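Local coordinates for protein telomerase reverse transcriptase (Takifugu rubripes, PDB 4LMO) that binds telomerase RNA through this RNA-binding domain of the telomerase catalytic subunit, a reverse transcriptase that extends chromosome ends by copying an RNA template, at residues G51-Y54 with L55-L58; P74-S77 with Q78-R81; S119-V122 with Y123-V126; E239-A242 with K243-D246. All blocks are in the same frame, centred on the assembly; numbering follows the deposited sequence.

Interaction 1 of 4, residues G51-Y54 with L55-L58; sequences GVLY and LNGL
L53 and L58 meet across the end of a short 3-10 turn, and the backbone carbonyl of L53 is the hub of the contact. Four main-chain hydrogen bonds set the shape. L55 N donates to V52 O (3.1 Å) and N56 N to L53 O (2.9 Å), the three-residue steps expected of a 3-10 segment. At its exit the pattern becomes a Schellman motif: L58 N reaches back five residues to L53 O at 3.1 Å, spanning the bond from G57 N to Y54 O at 3.3 Å. The two donors on L53 O, N56 N and L58 N, come from opposite faces of its carbonyl plane. G57 makes the reversal possible with a positive phi of 111°, where a side chain would jam against the carbonyl of N56.

A water adds a further tie, donating to Y54 O (3.0 Å) and to L58 O (2.9 Å).

The apolar part is the seal usual for this motif. With CG of L58 anti to its backbone N (chi1 -171°), CD2 comes to 3.8 Å from L53 CB. On the other flank of L53, its CD2 methyl and the ND2 of N56 sit 3.8 Å apart, the two side chains crossing at a slant.

Y54 and L55 turn inward instead: the Y54 hydroxyl bonds to D42, its ring makes a cation-pi contact with K29, and L55 lies on I46 of helix 40-48. The chemistry thus implies a turn ended by its own backbone, with an exposed leucine pair on one side and Y54 and L55 buried against the fold.

Interaction 2 of 4, residues P74-S77 with Q78-R81; sequences PLFS and QLLR
L75 and Q78 run side by side and point the same way, the CD2 methyl of L75 lying 3.5 Å from NE2 of Q78. Q78 gets there because its CG is anti to the backbone N (chi1 -170°) and the chain stays extended beyond it. One turn on, R81 folds back over the helix: bends at chi2 and chi3 bring its guanidinium face over the S77 carbonyl, with NH1 3.8 Å from S77 O and 3.9 Å from S77 CB. F76 and L79 make a looser apolar pair, CD1 to CD1 at 4.4 Å.

All of this sits on helix 73-85, whose regular four-residue bonds fix the spacing: Q78 N to P74 O and L79 N to L75 O at 3.0 Å each, then L80 N to F76 O and R81 N to S77 O. S77 turns its hydroxyl back along the same helix to bond the carbonyl of V73.

Further out, the helix is amphipathic. F76, L79 and L80 press on L43 of helix 40-48, while L75, F76 and L79 also touch L138 of helix 136-139, so the buried side packs against both of those helices. Q78 rests on P135, in the loop just before helix 136-139.

Interaction 3 of 4, residues S119-V122 with Y123-V126; sequences SHRV and YLFV
The guanidinium of R121 carries the CD1 methyl of L124 over the centre of one face, 3.9 Å from CZ, in the first turns of helix 119-133 of the telomerase RNA-binding domain. Nearby, the imidazole of H120 has R121 CG over one face, near the rim. The rings of Y123 and F125 meet backbone oxygens at their edges: H120 O lies near the plane of the Y123 ring, 4.1 Å from CD2, and V122 O lies near the plane of the F125 ring.

The side chains sort themselves round the helix. R121 is bent at chi2 (-80°) and chi3, crossing L124 obliquely, and its NH1 bonds the carbonyl of T95. That bond holds the flat group in place over the leucine methyl and ties the helix to the loop containing T95. The buried flank carries V122, F125 and V126, which pack on V217, L216 and V213 of the long helix 191-220. V122 also touches C117, half of the disulfide with C96, while Y123 leans on F149 and R153 of helix 142-158.

Four main-chain bonds join the turns. Y123 N to S119 O is the shortest at 2.9 Å and L124 N to H120 O the longest at 3.2 Å; V126 N bonds V122 O at 3.1 Å. The straightest is F125 N to R121 O, also 3.1 Å, with an N-H...O angle of 175°.

Interaction 4 of 4, residues E239-A242 with K243-D246; sequences EVWA and KLQD
Q245 lies over the indole of W241, one turn back on helix 238-251, the helix that follows the two-stranded antiparallel pair 221-224 and 234-237. The contact is mostly with the indole face. Q245 CG makes a CH-pi interaction with the five-membered ring, 4.1 Å from its centroid and 28° off the normal. Beyond it, the amide nitrogen NE2 lies over the same ring system toward the rim, 3.3 Å from CZ2, with the amide and ring planes only 26° apart. A bend at chi2 carries the Q245 chain obliquely across the indole, and the indole is swung to meet it by a first torsion that puts CG anti to the backbone N (chi1 -173°). The W241 ring also stacks with that of Y222, in the first of those strands.

A second apolar contact comes from L244, whose side chain crosses the indole at about a right angle and brings CD1 to 3.9 Å from CE3. Replacing W241 by an alanine would probably strip Q245 of the surface its chain lies on, leave Y222 without its stacking mate and set the glutamine amide free to turn.

V240 and L244 face inward and pack on F112 of helix 109-112.

Polar contacts across the two turns are those of the main chain. K243 N bonds E239 O at 3.1 Å, L244 N bonds V240 O at 2.9 Å, and D246 N bonds A242 O at 3.2 Å. The fourth, Q245 N to W241 O, is 3.0 Å and joins the same two residues through their backbones.

Overall arrangement
The four contacts follow one another along the chain and none touches another. They fall into two pairs. Interactions 1 and 2 have centres about 19 Å apart and share neighbours: helix 40-48 touches the first through I46 and the second through L43, and I38 touches both. Interactions 3 and 4, about 20 Å between centres, are linked through the region of the C96-C117 disulfide, with T95 and C117 beside interaction 3 and L98 and Q115 beside interaction 4. Interactions 2 and 4 lie on opposite sides of the chain's centre, about 35 Å apart between centres. No RNA is present, and the experimentally identified RNA-binding motif, T10-Y15, belongs to none of the four.

Interaction 1 of 4, residues G51-Y54 with L55-L58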
ATOM      1  N   GLY A  51       3.426  15.156  -2.335  1.00 30.20           N
ATOM      2  CA  GLY A  51       2.804  14.181  -1.445  1.00 29.77           C
ATOM      3  C   GLY A  51       1.399  13.849  -1.909  1.00 29.97           C
ATOM      4  O   GLY A  51       1.026  14.176  -3.036  1.00 30.39           O
ATOM      5  N   VAL A  52       0.617  13.208  -1.039  1.00 29.70           N
ATOM      6  CA  VAL A  52      -0.753  12.783  -1.373  1.00 30.25           C
ATOM      7  C   VAL A  52      -1.705  13.931  -1.723  1.00 31.26           C
ATOM      8  O   VAL A  52      -2.642  13.743  -2.503  1.00 31.91           O
ATOM      9  CB  VAL A  52      -1.395  11.904  -0.268  1.00 30.10           C
ATOM     10  CG1 VAL A  52      -0.771  10.519  -0.255  1.00 29.85           C
ATOM     11  CG2 VAL A  52      -1.285  12.554   1.105  1.00 29.85           C
ATOM     12  N   LEU A  53      -1.456  15.114  -1.160  1.00 31.61           N
ATOM     13  CA  LEU A  53      -2.335  16.274  -1.353  1.00 32.60           C
ATOM     14  C   LEU A  53      -2.245  16.867  -2.760  1.00 33.28           C
ATOM     15  O   LEU A  53      -3.036  17.744  -3.126  1.00 33.81           O
ATOM     16  CB  LEU A  53      -2.080  17.345  -0.286  1.00 32.50           C
ATOM     17  CG  LEU A  53      -2.416  16.957   1.161  1.00 32.61           C
ATOM     18  CD1 LEU A  53      -1.888  17.992   2.145  1.00 32.04           C
ATOM     19  CD2 LEU A  53      -3.914  16.745   1.348  1.00 32.92           C
ATOM     20  N   TYR A  54      -1.283  16.377  -3.538  1.00 33.17           N
ATOM     21  CA  TYR A  54      -1.189  16.692  -4.958  1.00 33.74           C
ATOM     22  C   TYR A  54      -2.500  16.343  -5.667  1.00 34.41           C
ATOM     23  O   TYR A  54      -2.909  17.035  -6.601  1.00 35.14           O
ATOM     24  CB  TYR A  54      -0.008  15.944  -5.590  1.00 33.72           C
ATOM     25  CG  TYR A  54       0.040  16.022  -7.098  1.00 34.71           C
ATOM     26  CD1 TYR A  54       0.557  17.146  -7.743  1.00 35.61           C
ATOM     27  CD2 TYR A  54      -0.437  14.973  -7.880  1.00 35.26           C
ATOM     28  CE1 TYR A  54       0.592  17.222  -9.128  1.00 36.13           C
ATOM     29  CE2 TYR A  54      -0.404  15.039  -9.263  1.00 36.26           C
ATOM     30  CZ  TYR A  54       0.111  16.163  -9.881  1.00 36.74           C
ATOM     31  OH  TYR A  54       0.142  16.223 -11.255  1.00 38.05           O
ATOM     32  N   LEU A  55      -3.155  15.278  -5.204  1.00 34.29           N
ATOM     33  CA  LEU A  55      -4.453  14.852  -5.727  1.00 35.56           C
ATOM     34  C   LEU A  55      -5.559  15.875  -5.463  1.00 36.81           C
ATOM     35  O   LEU A  55      -6.579  15.894  -6.158  1.00 37.18           O
ATOM     36  CB  LEU A  55      -4.848  13.488  -5.143  1.00 35.14           C
ATOM     37  CG  LEU A  55      -4.012  12.269  -5.555  1.00 34.81           C
ATOM     38  CD1 LEU A  55      -4.370  11.041  -4.730  1.00 34.05           C
ATOM     39  CD2 LEU A  55      -4.176  11.979  -7.036  1.00 35.63           C
ATOM     40  N   ASN A  56      -5.344  16.728  -4.466  1.00 37.70           N
ATOM     41  CA  ASN A  56      -6.330  17.730  -4.066  1.00 38.75           C
ATOM     42  C   ASN A  56      -5.992  19.144  -4.536  1.00 38.84           C
ATOM     43  O   ASN A  56      -6.691  20.101  -4.199  1.00 39.73           O
ATOM     44  CB  ASN A  56      -6.528  17.689  -2.551  1.00 39.33           C
ATOM     45  CG  ASN A  56      -7.101  16.367  -2.081  1.00 39.74           C
ATOM     46  OD1 ASN A  56      -8.252  16.038  -2.366  1.00 40.68           O
ATOM     47  ND2 ASN A  56      -6.294  15.599  -1.358  1.00 39.91           N
ATOM     48  N   GLY A  57      -4.921  19.264  -5.315  1.00 38.38           N
ATOM     49  CA  GLY A  57      -4.551  20.530  -5.936  1.00 38.65           C
ATOM     50  C   GLY A  57      -3.292  21.192  -5.408  1.00 38.36           C
ATOM     51  O   GLY A  57      -2.947  22.283  -5.846  1.00 38.88           O
ATOM     52  N   LEU A  58      -2.602  20.544  -4.471  1.00 38.40           N
ATOM     53  CA  LEU A  58      -1.382  21.116  -3.899  1.00 38.59           C
ATOM     54  C   LEU A  58      -0.272  21.180  -4.942  1.00 39.69           C
ATOM     55  O   LEU A  58       0.028  20.187  -5.609  1.00 39.35           O
ATOM     56  CB  LEU A  58      -0.927  20.338  -2.663  1.00 37.46           C
ATOM     57  CG  LEU A  58       0.215  20.929  -1.824  1.00 36.93           C
ATOM     58  CD1 LEU A  58      -0.179  22.247  -1.165  1.00 36.93           C
ATOM     59  CD2 LEU A  58       0.661  19.923  -0.774  1.00 36.07           C
TER
HETATM   60  O   HOH W   1      -1.757  19.504  -7.851  1.00 39.69           O

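Interaction 2 of 4, residues P74-S77 with Q78-R81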
ATOM      1  N   PRO A  74       7.983   6.510 -17.398  1.00 37.51           N
ATOM      2  CA  PRO A  74       7.580   5.226 -17.986  1.00 38.64           C
ATOM      3  C   PRO A  74       7.462   4.093 -16.966  1.00 38.67           C
ATOM      4  O   PRO A  74       6.546   3.272 -17.067  1.00 39.26           O
ATOM      5  CB  PRO A  74       8.705   4.927 -18.983  1.00 39.25           C
ATOM      6  CG  PRO A  74       9.241   6.267 -19.351  1.00 39.11           C
ATOM      7  CD  PRO A  74       9.180   7.052 -18.073  1.00 38.13           C
ATOM      8  N   LEU A  75       8.377   4.060 -15.999  1.00 38.13           N
ATOM      9  CA  LEU A  75       8.386   3.030 -14.964  1.00 37.43           C
ATOM     10  C   LEU A  75       7.208   3.139 -14.012  1.00 36.93           C
ATOM     11  O   LEU A  75       6.629   2.126 -13.608  1.00 36.44           O
ATOM     12  CB  LEU A  75       9.688   3.078 -14.168  1.00 37.37           C
ATOM     13  CG  LEU A  75      10.861   2.275 -14.722  1.00 38.09           C
ATOM     14  CD1 LEU A  75      12.084   2.442 -13.832  1.00 37.59           C
ATOM     15  CD2 LEU A  75      10.475   0.811 -14.856  1.00 38.33           C
ATOM     16  N   PHE A  76       6.864   4.371 -13.649  1.00 36.40           N
ATOM     17  CA  PHE A  76       5.762   4.612 -12.729  1.00 35.89           C
ATOM     18  C   PHE A  76       4.412   4.512 -13.438  1.00 37.00           C
ATOM     19  O   PHE A  76       3.406   4.157 -12.816  1.00 37.53           O
ATOM     20  CB  PHE A  76       5.942   5.944 -12.000  1.00 34.80           C
ATOM     21  CG  PHE A  76       6.955   5.888 -10.884  1.00 33.65           C
ATOM     22  CD1 PHE A  76       6.557   5.618  -9.578  1.00 32.46           C
ATOM     23  CD2 PHE A  76       8.310   6.091 -11.138  1.00 33.47           C
ATOM     24  CE1 PHE A  76       7.484   5.558  -8.549  1.00 31.67           C
ATOM     25  CE2 PHE A  76       9.244   6.032 -10.110  1.00 32.93           C
ATOM     26  CZ  PHE A  76       8.829   5.767  -8.815  1.00 31.94           C
ATOM     27  N   SER A  77       4.400   4.808 -14.739  1.00 37.49           N
ATOM     28  CA  SER A  77       3.238   4.550 -15.585  1.00 38.40           C
ATOM     29  C   SER A  77       2.982   3.049 -15.646  1.00 38.55           C
ATOM     30  O   SER A  77       1.834   2.605 -15.576  1.00 38.69           O
ATOM     31  CB  SER A  77       3.460   5.092 -16.999  1.00 39.02           C
ATOM     32  OG  SER A  77       3.690   6.488 -16.982  1.00 39.62           O
ATOM     33  N   GLN A  78       4.066   2.283 -15.769  1.00 38.57           N
ATOM     34  CA  GLN A  78       4.023   0.824 -15.765  1.00 39.05           C
ATOM     35  C   GLN A  78       3.449   0.297 -14.449  1.00 37.83           C
ATOM     36  O   GLN A  78       2.588  -0.586 -14.453  1.00 37.81           O
ATOM     37  CB  GLN A  78       5.426   0.258 -16.000  1.00 40.02           C
ATOM     38  CG  GLN A  78       5.477  -1.240 -16.262  1.00 41.84           C
ATOM     39  CD  GLN A  78       6.889  -1.799 -16.235  1.00 43.40           C
ATOM     40  OE1 GLN A  78       7.092  -2.987 -15.976  1.00 44.50           O
ATOM     41  NE2 GLN A  78       7.877  -0.947 -16.502  1.00 43.78           N
ATOM     42  N   LEU A  79       3.929   0.854 -13.336  1.00 36.12           N
ATOM     43  CA  LEU A  79       3.456   0.504 -11.996  1.00 34.97           C
ATOM     44  C   LEU A  79       1.943   0.679 -11.871  1.00 35.12           C
ATOM     45  O   LEU A  79       1.249  -0.207 -11.370  1.00 34.48           O
ATOM     46  CB  LEU A  79       4.184   1.346 -10.936  1.00 33.40           C
ATOM     47  CG  LEU A  79       3.986   1.058  -9.441  1.00 32.27           C
ATOM     48  CD1 LEU A  79       5.153   1.611  -8.630  1.00 31.39           C
ATOM     49  CD2 LEU A  79       2.667   1.616  -8.919  1.00 31.73           C
ATOM     50  N   LEU A  80       1.444   1.824 -12.325  1.00 36.18           N
ATOM     51  CA  LEU A  80       0.016   2.118 -12.281  1.00 37.65           C
ATOM     52  C   LEU A  80      -0.796   1.195 -13.186  1.00 39.21           C
ATOM     53  O   LEU A  80      -1.927   0.838 -12.858  1.00 39.82           O
ATOM     54  CB  LEU A  80      -0.248   3.581 -12.636  1.00 38.20           C
ATOM     55  CG  LEU A  80       0.092   4.617 -11.563  1.00 38.05           C
ATOM     56  CD1 LEU A  80       0.044   6.013 -12.149  1.00 38.54           C
ATOM     57  CD2 LEU A  80      -0.854   4.516 -10.373  1.00 38.39           C
ATOM     58  N   ARG A  81      -0.206   0.808 -14.314  1.00 40.47           N
ATOM     59  CA  ARG A  81      -0.845  -0.092 -15.268  1.00 42.37           C
ATOM     60  C   ARG A  81      -0.969  -1.496 -14.677  1.00 42.08           C
ATOM     61  O   ARG A  81      -1.997  -2.164 -14.844  1.00 42.39           O
ATOM     62  CB  ARG A  81      -0.029  -0.132 -16.558  1.00 44.16           C
ATOM     63  CG  ARG A  81      -0.840  -0.223 -17.839  1.00 47.02           C
ATOM     64  CD  ARG A  81      -0.152   0.576 -18.940  1.00 49.14           C
ATOM     65  NE  ARG A  81       1.285   0.299 -18.985  1.00 50.08           N
ATOM     66  CZ  ARG A  81       2.230   1.210 -19.209  1.00 50.22           C
ATOM     67  NH1 ARG A  81       1.911   2.484 -19.411  1.00 50.66           N
ATOM     68  NH2 ARG A  81       3.504   0.845 -19.222  1.00 49.54           N
TER

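Interaction 3 of 4, residues S119-V122 with Y123-V126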
ATOM      1  N   SER A 119      -0.880 -12.429  10.827  1.00 32.80           N
ATOM      2  CA  SER A 119       0.016 -11.442  10.203  1.00 31.95           C
ATOM      3  C   SER A 119       0.873 -12.012   9.070  1.00 31.21           C
ATOM      4  O   SER A 119       1.249 -11.288   8.145  1.00 30.93           O
ATOM      5  CB  SER A 119       0.906 -10.779  11.257  1.00 32.47           C
ATOM      6  OG  SER A 119       1.660 -11.747  11.966  1.00 33.91           O
ATOM      7  N   HIS A 120       1.169 -13.308   9.155  1.00 30.74           N
ATOM      8  CA  HIS A 120       1.935 -14.023   8.134  1.00 30.30           C
ATOM      9  C   HIS A 120       1.160 -14.194   6.855  1.00 30.14           C
ATOM     10  O   HIS A 120       1.743 -14.211   5.769  1.00 30.35           O
ATOM     11  CB  HIS A 120       2.400 -15.378   8.669  1.00 30.73           C
ATOM     12  CG  HIS A 120       1.290 -16.219   9.256  1.00 30.53           C
ATOM     13  ND1 HIS A 120       0.866 -17.358   8.682  1.00 31.14           N
ATOM     14  CD2 HIS A 120       0.519 -16.045  10.403  1.00 30.69           C
ATOM     15  CE1 HIS A 120      -0.127 -17.888   9.422  1.00 31.07           C
ATOM     16  NE2 HIS A 120      -0.339 -17.084  10.473  1.00 30.91           N
ATOM     17  N   ARG A 121      -0.160 -14.325   6.980  1.00 29.99           N
ATOM     18  CA  ARG A 121      -1.073 -14.376   5.835  1.00 29.82           C
ATOM     19  C   ARG A 121      -1.221 -13.003   5.190  1.00 29.06           C
ATOM     20  O   ARG A 121      -1.258 -12.883   3.966  1.00 28.86           O
ATOM     21  CB  ARG A 121      -2.449 -14.882   6.275  1.00 29.90           C
ATOM     22  CG  ARG A 121      -2.472 -16.349   6.647  1.00 30.33           C
ATOM     23  CD  ARG A 121      -2.549 -17.188   5.393  1.00 30.67           C
ATOM     24  NE  ARG A 121      -1.765 -18.408   5.507  1.00 30.92           N
ATOM     25  CZ  ARG A 121      -1.593 -19.281   4.521  1.00 31.30           C
ATOM     26  NH1 ARG A 121      -2.153 -19.075   3.332  1.00 30.89           N
ATOM     27  NH2 ARG A 121      -0.856 -20.364   4.731  1.00 31.65           N
ATOM     28  N   VAL A 122      -1.315 -11.973   6.027  1.00 28.54           N
ATOM     29  CA  VAL A 122      -1.370 -10.591   5.561  1.00 28.31           C
ATOM     30  C   VAL A 122      -0.070 -10.241   4.833  1.00 28.57           C
ATOM     31  O   VAL A 122      -0.079  -9.478   3.861  1.00 28.88           O
ATOM     32  CB  VAL A 122      -1.657  -9.611   6.720  1.00 27.65           C
ATOM     33  CG1 VAL A 122      -1.540  -8.163   6.261  1.00 27.28           C
ATOM     34  CG2 VAL A 122      -3.041  -9.873   7.298  1.00 27.38           C
ATOM     35  N   TYR A 123       1.038 -10.821   5.289  1.00 28.73           N
ATOM     36  CA  TYR A 123       2.304 -10.696   4.569  1.00 28.79           C
ATOM     37  C   TYR A 123       2.246 -11.324   3.172  1.00 28.90           C
ATOM     38  O   TYR A 123       2.665 -10.699   2.199  1.00 29.05           O
ATOM     39  CB  TYR A 123       3.480 -11.271   5.368  1.00 29.07           C
ATOM     40  CG  TYR A 123       4.735 -11.394   4.536  1.00 29.30           C
ATOM     41  CD1 TYR A 123       5.473 -10.263   4.181  1.00 29.34           C
ATOM     42  CD2 TYR A 123       5.168 -12.637   4.075  1.00 29.93           C
ATOM     43  CE1 TYR A 123       6.615 -10.367   3.402  1.00 29.68           C
ATOM     44  CE2 TYR A 123       6.307 -12.752   3.292  1.00 30.53           C
ATOM     45  CZ  TYR A 123       7.026 -11.615   2.959  1.00 30.37           C
ATOM     46  OH  TYR A 123       8.158 -11.727   2.186  1.00 30.82           O
ATOM     47  N   LEU A 124       1.746 -12.556   3.076  1.00 28.59           N
ATOM     48  CA  LEU A 124       1.705 -13.264   1.795  1.00 28.48           C
ATOM     49  C   LEU A 124       0.903 -12.491   0.746  1.00 28.09           C
ATOM     50  O   LEU A 124       1.348 -12.339  -0.394  1.00 28.32           O
ATOM     51  CB  LEU A 124       1.161 -14.688   1.965  1.00 28.80           C
ATOM     52  CG  LEU A 124       2.008 -15.678   2.772  1.00 29.09           C
ATOM     53  CD1 LEU A 124       1.203 -16.931   3.094  1.00 29.38           C
ATOM     54  CD2 LEU A 124       3.305 -16.033   2.054  1.00 29.05           C
ATOM     55  N   PHE A 125      -0.267 -11.995   1.143  1.00 27.69           N
ATOM     56  CA  PHE A 125      -1.081 -11.130   0.289  1.00 27.65           C
ATOM     57  C   PHE A 125      -0.321  -9.879  -0.151  1.00 27.39           C
ATOM     58  O   PHE A 125      -0.253  -9.574  -1.341  1.00 27.31           O
ATOM     59  CB  PHE A 125      -2.383 -10.729   0.991  1.00 26.95           C
ATOM     60  CG  PHE A 125      -3.075  -9.552   0.356  1.00 26.62           C
ATOM     61  CD1 PHE A 125      -3.668  -9.668  -0.901  1.00 26.81           C
ATOM     62  CD2 PHE A 125      -3.126  -8.323   1.009  1.00 25.72           C
ATOM     63  CE1 PHE A 125      -4.297  -8.582  -1.489  1.00 26.85           C
ATOM     64  CE2 PHE A 125      -3.758  -7.237   0.427  1.00 25.54           C
ATOM     65  CZ  PHE A 125      -4.348  -7.368  -0.822  1.00 26.22           C
ATOM     66  N   VAL A 126       0.244  -9.162   0.816  1.00 27.61           N
ATOM     67  CA  VAL A 126       1.005  -7.944   0.543  1.00 28.00           C
ATOM     68  C   VAL A 126       2.244  -8.237  -0.308  1.00 28.95           C
ATOM     69  O   VAL A 126       2.616  -7.436  -1.172  1.00 29.02           O
ATOM     70  CB  VAL A 126       1.353  -7.201   1.858  1.00 27.49           C
ATOM     71  CG1 VAL A 126       2.706  -6.504   1.781  1.00 27.62           C
ATOM     72  CG2 VAL A 126       0.248  -6.217   2.212  1.00 26.75           C
TER

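Interaction 4 of 4, residues E239-A242 with K243-D246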
ATOM      1  N   GLU A 239     -14.605  -7.754   4.636  1.00 36.19           N
ATOM      2  CA  GLU A 239     -15.881  -8.411   4.340  1.00 36.64           C
ATOM      3  C   GLU A 239     -16.404  -9.180   5.553  1.00 36.43           C
ATOM      4  O   GLU A 239     -17.596  -9.119   5.864  1.00 36.68           O
ATOM      5  CB  GLU A 239     -15.755  -9.363   3.145  1.00 37.08           C
ATOM      6  CG  GLU A 239     -15.401  -8.699   1.821  1.00 37.36           C
ATOM      7  CD  GLU A 239     -13.905  -8.635   1.564  1.00 37.73           C
ATOM      8  OE1 GLU A 239     -13.114  -8.663   2.536  1.00 37.25           O
ATOM      9  OE2 GLU A 239     -13.518  -8.554   0.377  1.00 38.01           O
ATOM     10  N   VAL A 240     -15.507  -9.898   6.228  1.00 35.70           N
ATOM     11  CA  VAL A 240     -15.862 -10.650   7.433  1.00 35.95           C
ATOM     12  C   VAL A 240     -16.165  -9.684   8.579  1.00 35.71           C
ATOM     13  O   VAL A 240     -17.049  -9.942   9.400  1.00 36.32           O
ATOM     14  CB  VAL A 240     -14.757 -11.641   7.865  1.00 35.57           C
ATOM     15  CG1 VAL A 240     -15.327 -12.692   8.807  1.00 36.01           C
ATOM     16  CG2 VAL A 240     -14.126 -12.317   6.661  1.00 35.38           C
ATOM     17  N   TRP A 241     -15.434  -8.572   8.620  1.00 34.91           N
ATOM     18  CA  TRP A 241     -15.668  -7.539   9.627  1.00 34.82           C
ATOM     19  C   TRP A 241     -17.003  -6.870   9.436  1.00 35.40           C
ATOM     20  O   TRP A 241     -17.723  -6.631  10.404  1.00 35.62           O
ATOM     21  CB  TRP A 241     -14.545  -6.509   9.646  1.00 33.43           C
ATOM     22  CG  TRP A 241     -14.692  -5.540  10.793  1.00 33.32           C
ATOM     23  CD1 TRP A 241     -15.109  -4.213  10.739  1.00 33.01           C
ATOM     24  CD2 TRP A 241     -14.464  -5.810  12.218  1.00 33.06           C
ATOM     25  NE1 TRP A 241     -15.135  -3.657  11.992  1.00 33.11           N
ATOM     26  CE2 TRP A 241     -14.765  -4.562  12.926  1.00 33.13           C
ATOM     27  CE3 TRP A 241     -14.050  -6.920  12.951  1.00 33.40           C
ATOM     28  CZ2 TRP A 241     -14.646  -4.451  14.304  1.00 33.39           C
ATOM     29  CZ3 TRP A 241     -13.937  -6.795  14.342  1.00 33.67           C
ATOM     30  CH2 TRP A 241     -14.225  -5.588  14.999  1.00 33.66           C
ATOM     31  N   ALA A 242     -17.345  -6.574   8.184  1.00 36.10           N
ATOM     32  CA  ALA A 242     -18.655  -6.018   7.844  1.00 38.19           C
ATOM     33  C   ALA A 242     -19.802  -6.962   8.232  1.00 39.46           C
ATOM     34  O   ALA A 242     -20.872  -6.506   8.633  1.00 40.44           O
ATOM     35  CB  ALA A 242     -18.720  -5.668   6.365  1.00 38.25           C
ATOM     36  N   LYS A 243     -19.564  -8.269   8.115  1.00 40.44           N
ATOM     37  CA  LYS A 243     -20.524  -9.290   8.546  1.00 41.92           C
ATOM     38  C   LYS A 243     -20.669  -9.329  10.074  1.00 42.12           C
ATOM     39  O   LYS A 243     -21.782  -9.440  10.590  1.00 43.00           O
ATOM     40  CB  LYS A 243     -20.119 -10.671   8.016  1.00 42.53           C
ATOM     41  CG  LYS A 243     -21.166 -11.768   8.201  1.00 44.37           C
ATOM     42  CD  LYS A 243     -21.898 -12.116   6.909  1.00 45.37           C
ATOM     43  CE  LYS A 243     -23.063 -11.179   6.616  1.00 46.86           C
ATOM     44  NZ  LYS A 243     -23.937 -11.707   5.528  1.00 47.84           N
ATOM     45  N   LEU A 244     -19.545  -9.240  10.786  1.00 41.77           N
ATOM     46  CA  LEU A 244     -19.556  -9.236  12.253  1.00 42.74           C
ATOM     47  C   LEU A 244     -20.297  -8.027  12.823  1.00 43.94           C
ATOM     48  O   LEU A 244     -21.067  -8.164  13.774  1.00 45.34           O
ATOM     49  CB  LEU A 244     -18.133  -9.296  12.823  1.00 41.53           C
ATOM     50  CG  LEU A 244     -17.364 -10.621  12.773  1.00 41.10           C
ATOM     51  CD1 LEU A 244     -15.896 -10.385  13.090  1.00 39.72           C
ATOM     52  CD2 LEU A 244     -17.955 -11.662  13.717  1.00 41.23           C
ATOM     53  N   GLN A 245     -20.062  -6.855  12.238  1.00 44.14           N
ATOM     54  CA  GLN A 245     -20.752  -5.629  12.641  1.00 45.37           C
ATOM     55  C   GLN A 245     -22.258  -5.733  12.420  1.00 47.67           C
ATOM     56  O   GLN A 245     -23.045  -5.334  13.278  1.00 48.97           O
ATOM     57  CB  GLN A 245     -20.191  -4.417  11.887  1.00 43.87           C
ATOM     58  CG  GLN A 245     -18.798  -3.995  12.329  1.00 42.13           C
ATOM     59  CD  GLN A 245     -18.755  -3.554  13.780  1.00 42.11           C
ATOM     60  OE1 GLN A 245     -19.473  -2.639  14.184  1.00 42.50           O
ATOM     61  NE2 GLN A 245     -17.912  -4.203  14.571  1.00 41.30           N
ATOM     62  N   ASP A 246     -22.640  -6.282  11.270  1.00 49.46           N
ATOM     63  CA  ASP A 246     -24.041  -6.452  10.899  1.00 52.43           C
ATOM     64  C   ASP A 246     -24.805  -7.359  11.867  1.00 53.68           C
ATOM     65  O   ASP A 246     -25.874  -6.988  12.353  1.00 55.84           O
ATOM     66  CB  ASP A 246     -24.151  -6.990   9.469  1.00 53.97           C
ATOM     67  CG  ASP A 246     -25.587  -7.086   8.987  1.00 56.95           C
ATOM     68  OD1 ASP A 246     -26.344  -6.104   9.159  1.00 58.50           O
ATOM     69  OD2 ASP A 246     -25.957  -8.143   8.432  1.00 58.74           O
TER